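Local coordinates for DsbA family protein (Salmonella typhimurium, PDB 7JVE) that acts as a trimeric, thioredoxin-like enzyme with both thiol oxidase and disulfide isomerase activities, at residues 90-101 with 154-165; 213-221 with 233-241. All blocks are in the same frame, centred on the assembly; numbering follows the deposited sequence.

Contact 1: residues 90-101 with 154-165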
loop_
_atom_site.group_PDB
_atom_site.type_symbol
_atom_site.label_atom_id
_atom_site.label_comp_id
_atom_site.label_asym_id
_atom_site.label_seq_id
_atom_site.Cartn_x
_atom_site.Cartn_y
_atom_site.Cartn_z
ATOM N N PHE A 90 -20.383 -3.039 -11.785
ATOM C CA PHE A 90 -20.223 -3.533 -10.434
ATOM C C PHE A 90 -20.315 -5.053 -10.454
ATOM O O PHE A 90 -20.912 -5.654 -11.357
ATOM C CB PHE A 90 -21.287 -2.960 -9.491
ATOM C CG PHE A 90 -22.665 -3.427 -9.827
ATOM C CD1 PHE A 90 -23.399 -2.798 -10.819
ATOM C CD2 PHE A 90 -23.198 -4.553 -9.212
ATOM C CE1 PHE A 90 -24.653 -3.263 -11.157
ATOM C CE2 PHE A 90 -24.452 -5.006 -9.538
ATOM C CZ PHE A 90 -25.180 -4.365 -10.508
ATOM N N ASP A 91 -19.686 -5.654 -9.448
ATOM C CA ASP A 91 -19.748 -7.078 -9.148
ATOM C C ASP A 91 -20.375 -7.199 -7.761
ATOM O O ASP A 91 -19.993 -6.459 -6.845
ATOM C CB ASP A 91 -18.325 -7.670 -9.204
ATOM C CG ASP A 91 -18.256 -9.172 -8.920
ATOM O OD1 ASP A 91 -19.163 -9.753 -8.268
ATOM O OD2 ASP A 91 -17.230 -9.769 -9.345
ATOM N N TYR A 92 -21.359 -8.090 -7.605
ATOM C CA TYR A 92 -21.968 -8.220 -6.288
ATOM C C TYR A 92 -20.963 -8.652 -5.217
ATOM O O TYR A 92 -21.182 -8.374 -4.033
ATOM C CB TYR A 92 -23.144 -9.194 -6.315
ATOM C CG TYR A 92 -24.397 -8.611 -6.926
ATOM C CD1 TYR A 92 -25.119 -7.605 -6.268
ATOM C CD2 TYR A 92 -24.859 -9.050 -8.157
ATOM C CE1 TYR A 92 -26.265 -7.066 -6.819
ATOM C CE2 TYR A 92 -26.016 -8.514 -8.728
ATOM C CZ TYR A 92 -26.711 -7.522 -8.057
ATOM O OH TYR A 92 -27.862 -6.996 -8.613
ATOM N N GLN A 93 -19.865 -9.309 -5.589
ATOM C CA GLN A 93 -18.874 -9.731 -4.608
ATOM C C GLN A 93 -17.727 -8.743 -4.454
ATOM O O GLN A 93 -16.791 -9.001 -3.698
ATOM C CB GLN A 93 -18.340 -11.111 -4.966
ATOM C CG GLN A 93 -19.391 -12.160 -4.780
ATOM C CD GLN A 93 -18.815 -13.539 -4.766
ATOM O OE1 GLN A 93 -18.392 -14.031 -3.710
ATOM N NE2 GLN A 93 -18.793 -14.191 -5.935
ATOM N N CYS A 94 -17.786 -7.615 -5.133
ATOM C CA CYS A 94 -16.863 -6.521 -4.862
ATOM C C CYS A 94 -17.192 -5.894 -3.509
ATOM O O CYS A 94 -18.263 -5.298 -3.340
ATOM C CB CYS A 94 -16.964 -5.494 -5.979
ATOM S SG CYS A 94 -15.949 -4.105 -5.692
ATOM N N SER A 95 -16.267 -6.002 -2.549
ATOM C CA SER A 95 -16.565 -5.564 -1.188
ATOM C C SER A 95 -16.752 -4.049 -1.090
ATOM O O SER A 95 -17.564 -3.587 -0.283
ATOM C CB SER A 95 -15.472 -6.032 -0.209
ATOM O OG SER A 95 -14.205 -5.452 -0.476
ATOM N N TRP A 96 -16.046 -3.251 -1.893
ATOM C CA TRP A 96 -16.292 -1.817 -1.774
ATOM C C TRP A 96 -17.468 -1.333 -2.627
ATOM O O TRP A 96 -18.081 -0.312 -2.280
ATOM C CB TRP A 96 -15.020 -1.018 -2.082
ATOM C CG TRP A 96 -14.625 -0.929 -3.527
ATOM C CD1 TRP A 96 -14.838 0.129 -4.374
ATOM C CD2 TRP A 96 -13.897 -1.908 -4.275
ATOM N NE1 TRP A 96 -14.298 -0.148 -5.616
ATOM C CE2 TRP A 96 -13.716 -1.391 -5.581
ATOM C CE3 TRP A 96 -13.378 -3.174 -3.970
ATOM C CZ2 TRP A 96 -13.040 -2.099 -6.587
ATOM C CZ3 TRP A 96 -12.697 -3.886 -4.977
ATOM C CH2 TRP A 96 -12.536 -3.339 -6.268
ATOM N N CYS A 97 -17.829 -2.054 -3.696
ATOM C CA CYS A 97 -19.108 -1.795 -4.363
ATOM C C CYS A 97 -20.251 -1.991 -3.389
ATOM O O CYS A 97 -21.194 -1.195 -3.331
ATOM C CB CYS A 97 -19.308 -2.742 -5.539
ATOM S SG CYS A 97 -18.156 -2.519 -6.871
ATOM N N SER A 98 -20.186 -3.080 -2.631
ATOM C CA SER A 98 -21.176 -3.322 -1.599
ATOM C C SER A 98 -21.278 -2.122 -0.664
ATOM O O SER A 98 -22.373 -1.605 -0.423
ATOM C CB SER A 98 -20.811 -4.594 -0.836
ATOM O OG SER A 98 -21.805 -4.910 0.108
ATOM N N LYS A 99 -20.137 -1.635 -0.151
ATOM C CA LYS A 99 -20.202 -0.529 0.806
ATOM C C LYS A 99 -20.624 0.780 0.159
ATOM O O LYS A 99 -21.037 1.695 0.875
ATOM C CB LYS A 99 -18.865 -0.326 1.525
ATOM C CG LYS A 99 -18.282 -1.601 2.086
ATOM C CD LYS A 99 -18.538 -1.663 3.559
ATOM C CE LYS A 99 -17.772 -2.798 4.218
ATOM N NZ LYS A 99 -17.738 -2.586 5.678
ATOM N N MET A 100 -20.522 0.892 -1.166
ATOM C CA MET A 100 -20.998 2.067 -1.880
ATOM C C MET A 100 -22.506 2.054 -2.096
ATOM O O MET A 100 -23.080 3.096 -2.437
ATOM C CB MET A 100 -20.292 2.164 -3.235
ATOM C CG MET A 100 -18.870 2.706 -3.147
ATOM S SD MET A 100 -18.906 4.485 -2.871
ATOM C CE MET A 100 -19.838 4.987 -4.299
ATOM N N ALA A 101 -23.159 0.908 -1.919
ATOM C CA ALA A 101 -24.580 0.825 -2.232
ATOM C C ALA A 101 -25.408 1.894 -1.529
ATOM O O ALA A 101 -26.282 2.485 -2.184
ATOM C CB ALA A 101 -25.099 -0.591 -1.923
ATOM N N HIS A 154 -31.387 -6.001 -5.964
ATOM C CA HIS A 154 -29.981 -5.636 -6.008
ATOM C C HIS A 154 -29.462 -5.276 -4.619
ATOM O O HIS A 154 -28.445 -5.813 -4.163
ATOM C CB HIS A 154 -29.841 -4.486 -7.012
ATOM C CG HIS A 154 -28.557 -3.724 -6.940
ATOM N ND1 HIS A 154 -27.520 -3.938 -7.819
ATOM C CD2 HIS A 154 -28.169 -2.700 -6.143
ATOM C CE1 HIS A 154 -26.537 -3.104 -7.549
ATOM N NE2 HIS A 154 -26.904 -2.338 -6.536
ATOM N N ASN A 155 -30.158 -4.381 -3.919
ATOM C CA ASN A 155 -29.734 -4.021 -2.571
ATOM C C ASN A 155 -29.801 -5.214 -1.627
ATOM O O ASN A 155 -28.949 -5.362 -0.738
ATOM C CB ASN A 155 -30.591 -2.885 -2.039
ATOM C CG ASN A 155 -30.355 -1.591 -2.780
ATOM O OD1 ASN A 155 -29.241 -1.325 -3.209
ATOM N ND2 ASN A 155 -31.402 -0.784 -2.940
ATOM N N ALA A 156 -30.811 -6.073 -1.791
ATOM C CA ALA A 156 -30.939 -7.203 -0.884
ATOM C C ALA A 156 -29.776 -8.173 -1.053
ATOM O O ALA A 156 -29.311 -8.761 -0.072
ATOM C CB ALA A 156 -32.274 -7.917 -1.111
ATOM N N LEU A 157 -29.286 -8.329 -2.281
ATOM C CA LEU A 157 -28.179 -9.236 -2.521
ATOM C C LEU A 157 -26.906 -8.736 -1.844
ATOM O O LEU A 157 -26.264 -9.479 -1.093
ATOM C CB LEU A 157 -28.000 -9.430 -4.022
ATOM C CG LEU A 157 -27.078 -10.578 -4.433
ATOM C CD1 LEU A 157 -27.436 -11.854 -3.686
ATOM C CD2 LEU A 157 -27.117 -10.789 -5.952
ATOM N N TYR A 158 -26.527 -7.478 -2.096
ATOM C CA TYR A 158 -25.563 -6.773 -1.248
ATOM C C TYR A 158 -25.774 -6.924 0.252
ATOM O O TYR A 158 -24.812 -7.164 0.990
ATOM C CB TYR A 158 -25.543 -5.292 -1.653
ATOM C CG TYR A 158 -24.660 -4.930 -2.823
ATOM C CD1 TYR A 158 -23.539 -5.694 -3.129
ATOM C CD2 TYR A 158 -25.008 -3.896 -3.701
ATOM C CE1 TYR A 158 -22.702 -5.344 -4.176
ATOM C CE2 TYR A 158 -24.207 -3.573 -4.796
ATOM C CZ TYR A 158 -23.052 -4.292 -5.026
ATOM O OH TYR A 158 -22.230 -3.968 -6.111
ATOM N N ALA A 159 -27.013 -6.783 0.733
ATOM C CA ALA A 159 -27.224 -6.837 2.176
ATOM C C ALA A 159 -26.853 -8.186 2.777
ATOM O O ALA A 159 -26.773 -8.282 4.006
ATOM C CB ALA A 159 -28.674 -6.502 2.539
ATOM N N THR A 160 -26.643 -9.235 1.972
ATOM C CA THR A 160 -26.086 -10.445 2.568
ATOM C C THR A 160 -24.722 -10.190 3.197
ATOM O O THR A 160 -24.291 -10.974 4.052
ATOM C CB THR A 160 -25.945 -11.583 1.554
ATOM O OG1 THR A 160 -25.005 -11.204 0.538
ATOM C CG2 THR A 160 -27.302 -11.981 0.949
ATOM N N GLY A 161 -24.032 -9.119 2.798
ATOM C CA GLY A 161 -22.697 -8.857 3.291
ATOM C C GLY A 161 -21.694 -9.890 2.815
ATOM O O GLY A 161 -20.589 -9.973 3.358
ATOM N N LYS A 162 -22.048 -10.687 1.807
ATOM C CA LYS A 162 -21.190 -11.774 1.336
ATOM C C LYS A 162 -20.398 -11.286 0.121
ATOM O O LYS A 162 -20.970 -11.032 -0.949
ATOM C CB LYS A 162 -22.018 -13.027 1.034
ATOM C CG LYS A 162 -22.802 -13.504 2.279
ATOM C CD LYS A 162 -23.423 -14.890 2.160
ATOM C CE LYS A 162 -23.495 -15.565 3.524
ATOM N NZ LYS A 162 -24.336 -16.812 3.527
ATOM N N VAL A 163 -19.083 -11.123 0.300
ATOM C CA VAL A 163 -18.234 -10.487 -0.701
ATOM C C VAL A 163 -16.947 -11.291 -0.836
ATOM O O VAL A 163 -16.627 -12.142 0.002
ATOM C CB VAL A 163 -17.928 -9.005 -0.341
ATOM C CG1 VAL A 163 -19.221 -8.185 -0.314
ATOM C CG2 VAL A 163 -17.179 -8.893 0.998
ATOM N N GLU A 164 -16.233 -11.034 -1.942
ATOM C CA GLU A 164 -14.851 -11.495 -2.155
ATOM C C GLU A 164 -14.737 -13.016 -2.071
ATOM O O GLU A 164 -13.765 -13.560 -1.534
ATOM C CB GLU A 164 -13.896 -10.807 -1.177
ATOM C CG GLU A 164 -14.004 -9.309 -1.341
ATOM C CD GLU A 164 -13.282 -8.783 -2.582
ATOM O OE1 GLU A 164 -12.562 -9.575 -3.231
ATOM O OE2 GLU A 164 -13.516 -7.600 -2.956
ATOM N N GLY A 165 -15.728 -13.711 -2.627
ATOM C CA GLY A 165 -15.734 -15.156 -2.679
ATOM C C GLY A 165 -16.721 -15.818 -1.738
ATOM O O GLY A 165 -16.997 -17.011 -1.902
HETATM O O HOH W 1 -22.305 -7.310 0.398
HETATM O O HOH W 2 -27.848 0.878 -4.225
#
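Q93 and V163 bring the two backbones together, CA to CA 4.0 Å, and helices 95-101 and 154-159 run at 123° to each other with their axes 9.8 Å apart at closest. The Y158 ring lies between S98 of helix 95-101 and Y92 of the turn before that helix. S98 CA lies over one face, 3.8 Å from the Y158 ring centroid, and Y92 turns its CD1 edge to the opposite face. The phenol OH of Y158 meets C97 CB and bonds weakly to D91 O. L157 CD2 sits almost squarely over the Y92 ring, 3.5 Å from the centroid. A chi1 of 164° sets the H154 ring anti to its backbone N, and its CE1 edge meets the face of F90, planes at 84°. ND1 of H154 bonds weakly to Y92 OH. The segment 90-101 carries the thioredoxin-type CxxC motif, C94 and C97, at a helix start. Helix 147-159 belongs to the helical insertion of the DsbA fold. Beyond the helix, E164 N donates to Q93 O at 2.7 Å, in the carbonyl plane. V163 CG2 packs on S95 CB at 3.5 Å. The E164 chain bends at chi2, bringing OE2 back to accept from S95 N at 3.2 Å, on the anti side and somewhat out of the carboxylate plane. R127 forms a salt bridge with E164 OE1. Q93 OE1 accepts from L167 N and, weakly, from G165 N.

Contact 2: residues 213-221 with 233-241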
loop_
_atom_site.group_PDB
_atom_site.type_symbol
_atom_site.label_atom_id
_atom_site.label_comp_id
_atom_site.label_asym_id
_atom_site.label_seq_id
_atom_site.Cartn_x
_atom_site.Cartn_y
_atom_site.Cartn_z
ATOM N N PHE A 213 -12.431 -1.355 -18.479
ATOM C CA PHE A 213 -12.868 -1.542 -17.096
ATOM C C PHE A 213 -12.724 -2.983 -16.623
ATOM O O PHE A 213 -13.344 -3.357 -15.620
ATOM C CB PHE A 213 -14.350 -1.163 -16.926
ATOM C CG PHE A 213 -14.669 0.296 -17.160
ATOM C CD1 PHE A 213 -13.714 1.277 -16.975
ATOM C CD2 PHE A 213 -15.955 0.674 -17.532
ATOM C CE1 PHE A 213 -14.028 2.605 -17.159
ATOM C CE2 PHE A 213 -16.265 1.999 -17.737
ATOM C CZ PHE A 213 -15.301 2.963 -17.560
ATOM N N SER A 214 -11.997 -3.828 -17.341
ATOM C CA SER A 214 -11.964 -5.243 -16.968
ATOM C C SER A 214 -11.421 -5.408 -15.552
ATOM O O SER A 214 -10.317 -4.950 -15.235
ATOM C CB SER A 214 -11.121 -6.040 -17.956
ATOM O OG SER A 214 -11.411 -7.417 -17.836
ATOM N N GLY A 215 -12.205 -6.056 -14.691
ATOM C CA GLY A 215 -11.763 -6.236 -13.327
ATOM C C GLY A 215 -11.859 -5.010 -12.449
ATOM O O GLY A 215 -11.454 -5.084 -11.294
ATOM N N THR A 216 -12.384 -3.893 -12.945
ATOM C CA THR A 216 -12.366 -2.625 -12.212
ATOM C C THR A 216 -13.739 -1.961 -12.248
ATOM O O THR A 216 -14.130 -1.396 -13.294
ATOM C CB THR A 216 -11.282 -1.685 -12.754
ATOM O OG1 THR A 216 -11.602 -1.277 -14.083
ATOM C CG2 THR A 216 -9.860 -2.346 -12.747
ATOM N N PRO A 217 -14.487 -1.967 -11.148
ATOM C CA PRO A 217 -15.772 -1.250 -11.115
ATOM C C PRO A 217 -15.601 0.237 -11.411
ATOM O O PRO A 217 -14.569 0.841 -11.100
ATOM C CB PRO A 217 -16.270 -1.483 -9.684
ATOM C CG PRO A 217 -15.579 -2.762 -9.257
ATOM C CD PRO A 217 -14.189 -2.626 -9.866
ATOM N N ALA A 218 -16.636 0.831 -12.014
ATOM C CA ALA A 218 -16.560 2.214 -12.484
ATOM C C ALA A 218 -17.952 2.756 -12.760
ATOM O O ALA A 218 -18.914 2.001 -12.950
ATOM C CB ALA A 218 -15.708 2.353 -13.759
ATOM N N PHE A 219 -18.033 4.085 -12.772
ATOM C CA PHE A 219 -19.204 4.852 -13.180
ATOM C C PHE A 219 -18.879 5.597 -14.462
ATOM O O PHE A 219 -17.790 6.167 -14.583
ATOM C CB PHE A 219 -19.610 5.901 -12.132
ATOM C CG PHE A 219 -20.028 5.328 -10.815
ATOM C CD1 PHE A 219 -19.090 5.120 -9.809
ATOM C CD2 PHE A 219 -21.352 5.015 -10.566
ATOM C CE1 PHE A 219 -19.462 4.603 -8.594
ATOM C CE2 PHE A 219 -21.734 4.486 -9.339
ATOM C CZ PHE A 219 -20.789 4.274 -8.354
ATOM N N VAL A 220 -19.833 5.626 -15.394
ATOM C CA VAL A 220 -19.822 6.550 -16.521
ATOM C C VAL A 220 -21.046 7.446 -16.414
ATOM O O VAL A 220 -22.189 6.960 -16.396
ATOM C CB VAL A 220 -19.821 5.841 -17.882
ATOM C CG1 VAL A 220 -19.533 6.879 -18.979
ATOM C CG2 VAL A 220 -18.819 4.699 -17.901
ATOM N N VAL A 221 -20.808 8.749 -16.377
ATOM C CA VAL A 221 -21.852 9.756 -16.288
ATOM C C VAL A 221 -21.782 10.601 -17.556
ATOM O O VAL A 221 -20.731 11.173 -17.868
ATOM C CB VAL A 221 -21.686 10.615 -15.028
ATOM C CG1 VAL A 221 -22.914 11.487 -14.813
ATOM C CG2 VAL A 221 -21.397 9.695 -13.810
ATOM N N VAL A 233 -19.049 14.583 -19.839
ATOM C CA VAL A 233 -18.898 13.163 -19.527
ATOM C C VAL A 233 -17.892 13.010 -18.394
ATOM O O VAL A 233 -16.851 13.666 -18.389
ATOM C CB VAL A 233 -18.415 12.369 -20.753
ATOM C CG1 VAL A 233 -18.273 10.882 -20.421
ATOM C CG2 VAL A 233 -19.316 12.614 -21.956
ATOM N N THR A 234 -18.165 12.113 -17.460
ATOM C CA THR A 234 -17.195 11.888 -16.402
ATOM C C THR A 234 -17.100 10.386 -16.155
ATOM O O THR A 234 -18.129 9.711 -16.059
ATOM C CB THR A 234 -17.595 12.619 -15.113
ATOM O OG1 THR A 234 -17.995 13.952 -15.425
ATOM C CG2 THR A 234 -16.371 12.740 -14.224
ATOM N N VAL A 235 -15.879 9.865 -16.047
ATOM C CA VAL A 235 -15.651 8.456 -15.744
ATOM C C VAL A 235 -15.033 8.391 -14.355
ATOM O O VAL A 235 -14.015 9.036 -14.094
ATOM C CB VAL A 235 -14.757 7.787 -16.803
ATOM C CG1 VAL A 235 -14.368 6.394 -16.391
ATOM C CG2 VAL A 235 -15.479 7.759 -18.160
ATOM N N ILE A 236 -15.652 7.632 -13.459
ATOM C CA ILE A 236 -15.285 7.692 -12.048
ATOM C C ILE A 236 -15.046 6.302 -11.473
ATOM O O ILE A 236 -15.845 5.384 -11.719
ATOM C CB ILE A 236 -16.369 8.419 -11.242
ATOM C CG1 ILE A 236 -16.777 9.708 -11.966
ATOM C CG2 ILE A 236 -15.893 8.637 -9.774
ATOM C CD1 ILE A 236 -17.673 10.624 -11.175
ATOM N N PRO A 237 -13.997 6.120 -10.661
ATOM C CA PRO A 237 -13.784 4.827 -9.991
ATOM C C PRO A 237 -15.005 4.384 -9.189
ATOM O O PRO A 237 -15.763 5.200 -8.660
ATOM C CB PRO A 237 -12.584 5.099 -9.074
ATOM C CG PRO A 237 -11.868 6.271 -9.734
ATOM C CD PRO A 237 -12.997 7.121 -10.258
ATOM N N GLY A 238 -15.179 3.065 -9.085
ATOM C CA GLY A 238 -16.254 2.538 -8.262
ATOM C C GLY A 238 -16.230 3.077 -6.845
ATOM O O GLY A 238 -17.278 3.277 -6.242
ATOM N N SER A 239 -15.036 3.339 -6.302
ATOM C CA SER A 239 -14.892 4.009 -5.010
ATOM C C SER A 239 -14.884 5.525 -5.227
ATOM O O SER A 239 -13.935 6.082 -5.793
ATOM C CB SER A 239 -13.623 3.554 -4.296
ATOM O OG SER A 239 -13.391 4.368 -3.173
ATOM N N THR A 240 -15.935 6.193 -4.760
ATOM C CA THR A 240 -16.073 7.631 -4.920
ATOM C C THR A 240 -16.986 8.149 -3.812
ATOM O O THR A 240 -17.281 7.442 -2.844
ATOM C CB THR A 240 -16.584 7.962 -6.329
ATOM O OG1 THR A 240 -16.642 9.379 -6.482
ATOM C CG2 THR A 240 -17.972 7.368 -6.584
ATOM N N THR A 241 -17.418 9.400 -3.938
ATOM C CA THR A 241 -18.290 10.035 -2.961
ATOM C C THR A 241 -19.593 10.440 -3.632
ATOM O O THR A 241 -19.682 10.524 -4.863
ATOM C CB THR A 241 -17.630 11.282 -2.346
ATOM O OG1 THR A 241 -17.458 12.269 -3.372
ATOM C CG2 THR A 241 -16.258 10.942 -1.727
#
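F219 and I236 stand side by side on one face of an antiparallel beta hairpin, CB to CB 4.2 Å. The hairpin pairs strand 218-221 with strand 234-237, at the edge of the thioredoxin-fold sheet. V221 and T234 share that face, which helix 242-253 covers. F219 holds its CG beside the backbone N (chi1 -63°), and its ring reaches past I236 with an edge toward the chain beyond. P237 O lies in the ring plane, 3.5 Å from F219 CD1. F219 CE1 approaches G238 O. T240 CG2 comes to the ring obliquely, 3.7 Å from F219 CE1. V220 and V235 occupy the other face, with helix 37-64 against them. Their contact is loose, V220 CG1 to V235 CG2 4.2 Å. V235 CG1, anti to the backbone N, points to the edge of the F213 ring and touches CZ at 3.7 Å. A218 CB sits over the centre of one F213 face. F219 and I236 exchange two nearly straight backbone hydrogen bonds, as do V221 and T234. P217 probably corresponds to the family's cis-proline before strand 218-221, but its peptide with T216 is modelled trans, T216 CA to P217 CA 3.8 Å. G238 continues the pairing past the last bridge: its N reaches P217 O at 3.1 Å from 56° above the carbonyl plane, away from the lone pairs.

Overall arrangement
The centres of contacts 1 and 2 lie about 16 Å apart, and they meet at the redox centre. A C94-C97 disulfide is seen in this entry, but in this chain C94 SG and C97 SG are 3.0 Å apart, longer than a disulfide bond. P217 of contact 2 packs beside this pair, its CG 3.5 Å from C97 SG. Its CD also lies 3.5 Å from W96 CZ2. Farther along helix 95-110, M100 SD reaches T240 O at 3.4 Å. The two contacts also face one another across subunits: T216 packs on V163 of a second subunit and P237 on its E164. Y179 of the second subunit packs on S95 and W96.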